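Local coordinates for chymotrypsin-like serine protease (Equine arteritis virus, PDB 1MBM), which probably cleaves the viral replicase polyprotein, hydrolysing peptide bonds as a chymotrypsin-like serine proteinase, at residues Leu29-Val34 with Asp113-Ala117; Gly85-Thr91 with Ser116-Gln120; Trp108-Asp113 with Leu194-Glu198. All coordinates share one frame; numbering follows the deposited sequence.

Interaction 1 (Leu29-Val34 with Asp113-Ala117)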
# COMPACT_ATOMS: atom_id res chain seq x y z
N LEU A 29 0.10 -3.44 -11.24
CA LEU A 29 0.06 -2.14 -10.55
C LEU A 29 1.39 -1.77 -9.91
O LEU A 29 2.10 -2.64 -9.42
CB LEU A 29 -0.98 -2.16 -9.44
CG LEU A 29 -2.37 -2.64 -9.80
CD1 LEU A 29 -3.26 -2.66 -8.55
CD2 LEU A 29 -2.97 -1.78 -10.92
N THR A 30 1.70 -0.48 -9.90
CA THR A 30 2.89 0.06 -9.25
C THR A 30 2.69 1.57 -9.12
O THR A 30 1.58 2.07 -9.36
CB THR A 30 4.20 -0.30 -10.05
OG1 THR A 30 5.37 0.06 -9.31
CG2 THR A 30 4.33 0.51 -11.36
N ALA A 31 3.74 2.28 -8.71
CA ALA A 31 3.68 3.73 -8.54
C ALA A 31 4.20 4.45 -9.78
O ALA A 31 5.20 4.05 -10.36
CB ALA A 31 4.46 4.16 -7.31
N SER A 32 3.54 5.54 -10.15
CA SER A 32 3.95 6.31 -11.33
C SER A 32 5.39 6.84 -11.25
O SER A 32 6.11 6.83 -12.24
CB SER A 32 2.98 7.47 -11.58
OG SER A 32 1.65 6.98 -11.66
N HIS A 33 5.81 7.30 -10.08
CA HIS A 33 7.16 7.86 -9.97
C HIS A 33 8.25 6.78 -10.07
O HIS A 33 9.40 7.08 -10.36
CB HIS A 33 7.31 8.71 -8.70
CG HIS A 33 7.42 7.91 -7.44
ND1 HIS A 33 6.32 7.44 -6.76
CD2 HIS A 33 8.50 7.51 -6.73
CE1 HIS A 33 6.71 6.78 -5.69
NE2 HIS A 33 8.03 6.80 -5.65
N VAL A 34 7.88 5.53 -9.84
CA VAL A 34 8.79 4.41 -10.05
C VAL A 34 8.95 4.19 -11.56
O VAL A 34 10.06 3.96 -12.06
CB VAL A 34 8.26 3.13 -9.37
CG1 VAL A 34 8.98 1.89 -9.90
CG2 VAL A 34 8.40 3.24 -7.85
N ASP A 113 9.94 0.12 -1.50
CA ASP A 113 8.57 -0.35 -1.31
C ASP A 113 7.55 0.49 -2.07
O ASP A 113 6.36 0.17 -2.05
CB ASP A 113 8.15 -0.34 0.16
CG ASP A 113 8.96 -1.29 1.02
OD1 ASP A 113 9.41 -2.34 0.52
OD2 ASP A 113 9.18 -1.06 2.23
N SER A 114 8.00 1.58 -2.70
CA SER A 114 7.08 2.41 -3.48
C SER A 114 6.43 1.53 -4.54
O SER A 114 7.09 0.72 -5.19
CB SER A 114 7.82 3.59 -4.13
OG SER A 114 8.08 4.60 -3.16
N GLY A 115 5.12 1.67 -4.69
CA GLY A 115 4.39 0.86 -5.64
C GLY A 115 3.71 -0.38 -5.08
O GLY A 115 2.88 -0.97 -5.77
N SER A 116 4.09 -0.80 -3.87
CA SER A 116 3.46 -1.96 -3.23
C SER A 116 1.95 -1.78 -3.18
O SER A 116 1.46 -0.69 -2.88
CB SER A 116 3.96 -2.18 -1.79
OG SER A 116 5.39 -2.31 -1.72
N ALA A 117 1.21 -2.84 -3.46
CA ALA A 117 -0.24 -2.76 -3.36
C ALA A 117 -0.55 -2.63 -1.89
O ALA A 117 0.13 -3.24 -1.05
CB ALA A 117 -0.89 -4.02 -3.92
O HOH W 1 1.24 -2.87 -6.67
O HOH W 2 10.49 6.32 -3.79
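The polar meeting point is H33 with S114. The imidazole is held with CG between its backbone N and carbonyl carbon (chi1 75°), which turns NE2 toward the serine, and OG lies near the ring plane at that edge. NE2 and OG are 3.3 Å apart. One water joins them, 3.1 Å from H33 NE2 and 3.0 Å from S114 OG. On the far side of the ring, ND1 is hydrogen-bonded to OD1 of D59, while S114 OG has a further, weak bond to S111 O.

This is the layout of a Ser-His-Asp triad. S114 sits in the sequence G112-D113-S114-G115, as does the nucleophile of chymotrypsin-like proteinases, so H33, D59 and S114 are probably the catalytic residues. Strand 25-31 and the start of helix 32-35 bring the histidine from the N-terminal barrel, and the loop before strand 117-120 brings the serine.

Apolar contact accompanies the polar pair. V34 CG2 reaches S114 CB at 3.8 Å and also rests above the rim of the H33 ring, while A31 CB lies 3.7 Å from G115 CA.

Backbone packs on backbone where G115 passes T30 and A31. G115 is the third residue of a type II turn from D113 to S116 and has the positive phi (97°) usual there. The turn is closed by S116 N and S116 OG, both bonding to D113 O from the same face of its plane. G115 CA comes within 3.4 Å of A31 N, a buried amide without a partner in the model. A second water donates to both carbonyls further along, 2.9 Å from L29 O and 2.7 Å from G115 O.

Interaction 2 (Gly85-Thr91 with Ser116-Gln120)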
# COMPACT_ATOMS: atom_id res chain seq x y z
N GLY A 85 -8.86 1.23 9.19
CA GLY A 85 -8.49 0.00 9.87
C GLY A 85 -7.15 -0.49 9.36
O GLY A 85 -6.45 0.22 8.64
N PRO A 86 -6.78 -1.71 9.75
CA PRO A 86 -5.53 -2.31 9.29
C PRO A 86 -5.54 -2.54 7.78
O PRO A 86 -6.58 -2.73 7.17
CB PRO A 86 -5.51 -3.66 10.03
CG PRO A 86 -6.97 -3.92 10.34
CD PRO A 86 -7.49 -2.57 10.71
N ALA A 87 -4.36 -2.50 7.18
CA ALA A 87 -4.19 -2.79 5.77
C ALA A 87 -2.82 -3.41 5.60
O ALA A 87 -1.93 -3.21 6.44
CB ALA A 87 -4.32 -1.52 4.92
N SER A 88 -2.65 -4.20 4.55
CA SER A 88 -1.38 -4.85 4.30
C SER A 88 -0.70 -4.18 3.13
O SER A 88 -1.29 -4.02 2.07
CB SER A 88 -1.59 -6.34 3.98
OG SER A 88 -2.06 -7.08 5.10
N TRP A 89 0.54 -3.75 3.37
CA TRP A 89 1.42 -3.22 2.35
C TRP A 89 2.17 -4.44 1.84
O TRP A 89 2.95 -5.03 2.57
CB TRP A 89 2.43 -2.23 2.95
CG TRP A 89 1.97 -0.79 2.99
CD1 TRP A 89 2.49 0.25 2.27
CD2 TRP A 89 0.93 -0.23 3.81
NE1 TRP A 89 1.82 1.42 2.57
CE2 TRP A 89 0.86 1.15 3.51
CE3 TRP A 89 0.03 -0.76 4.74
CZ2 TRP A 89 -0.05 2.00 4.13
CZ3 TRP A 89 -0.88 0.09 5.35
CH2 TRP A 89 -0.92 1.46 5.03
N CYS A 90 1.91 -4.83 0.59
CA CYS A 90 2.47 -6.06 0.04
C CYS A 90 3.83 -5.83 -0.59
O CYS A 90 3.95 -5.74 -1.81
CB CYS A 90 1.51 -6.68 -0.98
SG CYS A 90 -0.17 -6.93 -0.32
N THR A 91 4.87 -5.75 0.25
CA THR A 91 6.20 -5.49 -0.27
C THR A 91 6.86 -6.75 -0.80
O THR A 91 6.37 -7.87 -0.60
CB THR A 91 7.11 -4.84 0.80
OG1 THR A 91 7.64 -5.84 1.67
CG2 THR A 91 6.30 -3.94 1.72
N SER A 116 4.09 -0.80 -3.87
CA SER A 116 3.46 -1.96 -3.23
C SER A 116 1.95 -1.78 -3.18
O SER A 116 1.46 -0.69 -2.88
CB SER A 116 3.96 -2.18 -1.79
OG SER A 116 5.39 -2.31 -1.72
N ALA A 117 1.21 -2.84 -3.46
CA ALA A 117 -0.24 -2.76 -3.36
C ALA A 117 -0.55 -2.63 -1.89
O ALA A 117 0.13 -3.24 -1.05
CB ALA A 117 -0.89 -4.02 -3.92
N VAL A 118 -1.52 -1.79 -1.57
CA VAL A 118 -2.00 -1.69 -0.20
C VAL A 118 -3.37 -2.34 -0.23
O VAL A 118 -4.26 -1.91 -0.96
CB VAL A 118 -2.06 -0.22 0.27
CG1 VAL A 118 -2.53 -0.14 1.69
CG2 VAL A 118 -0.71 0.44 0.14
N VAL A 119 -3.55 -3.42 0.53
CA VAL A 119 -4.81 -4.16 0.43
C VAL A 119 -5.53 -4.31 1.76
O VAL A 119 -4.92 -4.32 2.82
CB VAL A 119 -4.62 -5.58 -0.21
CG1 VAL A 119 -3.81 -5.51 -1.52
CG2 VAL A 119 -3.98 -6.55 0.75
N GLN A 120 -6.85 -4.43 1.67
CA GLN A 120 -7.72 -4.68 2.81
C GLN A 120 -8.62 -5.83 2.36
O GLN A 120 -9.35 -5.69 1.38
CB GLN A 120 -8.54 -3.43 3.17
CG GLN A 120 -7.71 -2.34 3.84
CD GLN A 120 -8.53 -1.17 4.36
OE1 GLN A 120 -9.32 -0.58 3.62
NE2 GLN A 120 -8.32 -0.81 5.62
O HOH W 3 2.84 -5.16 -4.29
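Strands 85-91 and 117-120 pair antiparallel, their axes approaching to 4.6 Å with N-to-C directions 146° apart. S88 and V119 form the hydrogen-bonded pair, with S88 N to V119 O at 2.9 Å and V119 N to S88 O at 2.8 Å. C90 N adds a nearly straight bond to A117 O (2.9 Å). Beyond it a water bridges C90 O and A117 N.

W89 and V118, the non-hydrogen-bonded pair, lie side by side and point the same way. V118 CG2 stands 3.7 Å from the centroid of the five-membered ring of W89, close to the ring normal, a CH-pi contact. With V118 CG1 anti to its backbone N (chi1 -179°), that branch covers the six-membered ring and meets A87 CB at 3.9 Å.

The pairing belongs to the second barrel of the chymotrypsin-like fold, where A137 and V139 of strand 136-140 also pack on W89.

The other face carries S88, C90 and V119, and here C90 SG touches V119 CG2 at 4.0 Å. At the strand end, Q120 NE2 donates to P86 O (3.0 Å) from 49° above the carbonyl plane, and also bonds to T83 O.

Interaction 3 (Trp108-Asp113 with Leu194-Glu198)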
# COMPACT_ATOMS: atom_id res chain seq x y z
N TRP A 108 5.72 0.83 8.17
CA TRP A 108 7.17 0.91 8.08
C TRP A 108 7.58 0.54 6.66
O TRP A 108 7.38 -0.60 6.24
CB TRP A 108 7.84 -0.01 9.10
CG TRP A 108 9.33 0.14 9.12
CD1 TRP A 108 10.06 1.06 9.81
CD2 TRP A 108 10.28 -0.66 8.39
NE1 TRP A 108 11.41 0.88 9.57
CE2 TRP A 108 11.57 -0.16 8.70
CE3 TRP A 108 10.18 -1.74 7.51
CZ2 TRP A 108 12.73 -0.72 8.16
CZ3 TRP A 108 11.33 -2.29 6.98
CH2 TRP A 108 12.59 -1.78 7.31
N THR A 109 8.09 1.50 5.91
CA THR A 109 8.50 1.24 4.52
C THR A 109 9.84 1.88 4.16
O THR A 109 10.31 2.77 4.87
CB THR A 109 7.46 1.78 3.52
OG1 THR A 109 7.26 3.18 3.76
CG2 THR A 109 6.07 1.16 3.75
N THR A 110 10.44 1.42 3.06
CA THR A 110 11.66 2.04 2.50
C THR A 110 11.37 2.48 1.06
O THR A 110 10.35 2.13 0.50
CB THR A 110 12.85 1.07 2.48
OG1 THR A 110 12.48 -0.11 1.76
CG2 THR A 110 13.18 0.58 3.88
N SER A 111 12.31 3.21 0.45
CA SER A 111 12.09 3.69 -0.92
C SER A 111 11.71 2.57 -1.89
O SER A 111 10.79 2.74 -2.71
CB SER A 111 13.30 4.45 -1.44
OG SER A 111 12.96 5.07 -2.66
N GLY A 112 12.39 1.43 -1.79
CA GLY A 112 12.10 0.29 -2.64
C GLY A 112 10.67 -0.25 -2.55
O GLY A 112 10.23 -0.99 -3.44
N ASP A 113 9.94 0.12 -1.50
CA ASP A 113 8.57 -0.35 -1.31
C ASP A 113 7.55 0.49 -2.07
O ASP A 113 6.36 0.17 -2.05
CB ASP A 113 8.15 -0.34 0.16
CG ASP A 113 8.96 -1.29 1.02
OD1 ASP A 113 9.41 -2.34 0.52
OD2 ASP A 113 9.18 -1.06 2.23
N LEU A 194 4.40 -1.71 14.37
CA LEU A 194 5.38 -1.11 13.45
C LEU A 194 6.53 -2.05 13.05
O LEU A 194 7.23 -2.59 13.92
CB LEU A 194 5.95 0.18 14.09
CG LEU A 194 7.06 0.07 15.15
CD1 LEU A 194 8.37 0.63 14.61
CD2 LEU A 194 6.70 0.78 16.44
N SER A 195 6.71 -2.23 11.75
CA SER A 195 7.75 -3.11 11.19
C SER A 195 7.52 -4.58 11.55
O SER A 195 8.00 -5.06 12.59
CB SER A 195 9.15 -2.65 11.59
OG SER A 195 10.11 -3.62 11.24
N ASN A 196 6.81 -5.29 10.69
CA ASN A 196 6.42 -6.67 10.98
C ASN A 196 6.50 -7.64 9.80
O ASN A 196 6.00 -8.76 9.88
CB ASN A 196 4.99 -6.67 11.54
CG ASN A 196 4.01 -5.91 10.66
OD1 ASN A 196 3.78 -6.28 9.51
ND2 ASN A 196 3.42 -4.84 11.19
N ARG A 197 7.14 -7.23 8.71
CA ARG A 197 7.19 -8.07 7.52
C ARG A 197 8.10 -9.31 7.64
O ARG A 197 8.00 -10.23 6.83
CB ARG A 197 7.55 -7.25 6.27
CG ARG A 197 9.01 -6.87 6.14
CD ARG A 197 9.32 -6.09 4.87
NE ARG A 197 9.01 -4.67 5.00
CZ ARG A 197 9.24 -3.76 4.07
NH1 ARG A 197 9.80 -4.11 2.92
NH2 ARG A 197 8.93 -2.49 4.29
N GLU A 198 8.95 -9.33 8.66
CA GLU A 198 9.84 -10.46 8.90
C GLU A 198 9.21 -11.45 9.88
O GLU A 198 8.07 -11.28 10.33
CB GLU A 198 11.19 -9.97 9.43
CG GLU A 198 11.12 -8.75 10.34
CD GLU A 198 10.61 -9.07 11.74
OE1 GLU A 198 11.36 -9.68 12.53
OE2 GLU A 198 9.45 -8.71 12.05
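W108 lays one face of its indole over S195: CB of the serine is 4.0 Å from the centroid of the five-membered ring, off centre toward the rim, in a CH-pi contact. CG of W108 lies anti to its backbone N (chi1 -175°), which carries the ring toward the C-terminal segment. R197 NE lies at the edge of the indole, near its plane. W108 CE3 is 3.5 Å from R197 NH2, and CZ3 lies over one face of the guanidinium, with the two planes 76° apart.

The arginine is bent at chi3 (82°), and this brings its terminal nitrogens end-on to D113. NH1 binds D113 OD1 at 3.0 Å and NH2 binds D113 OD2 at 2.5 Å, a distance short enough to be read with caution. Both meet the carboxylate on its syn side. The same NH2 also donates to W108 O at 3.1 Å, and that oxygen lies close to the guanidinium plane, so one nitrogen ties the arginine to both ends of the loop 108-113. From the opposite face of the carboxylate, T110 N reaches D113 OD2 at 2.9 Å.

Outside the two segments, E96 forms a salt bridge with R197 NE, and T93 OG1 accepts from NH1. With D113 at NH1 and NH2 and E96 at NE, the charge of R197 is probably well balanced. The penultimate residue of the chain is therefore held by directional bonds to the aspartate immediately before S114, the probable nucleophile, linking the C-terminal tail to the active-site loop.

Along the chain the segments run 29-34, 85-91, 108-113, 113-117, 116-120 and 194-198, so one continuous stretch, 108-120, supplies a segment to each contact. Interaction 1 joins the N-terminal barrel to the loop before strand 117-120; interaction 2 continues from that loop into the sheet of the second barrel, sharing S116 and A117; interaction 3 takes the start of the loop, through D113, to the C-terminal tail. Their centres lie about 12 Å (1 and 2), 14 Å (1 and 3) and 11 Å (2 and 3) apart. T91 packs on both D113 and R197, bringing interactions 2 and 3 together. The residues around the probable nucleophile are thus held by a barrel, a sheet and the chain's end.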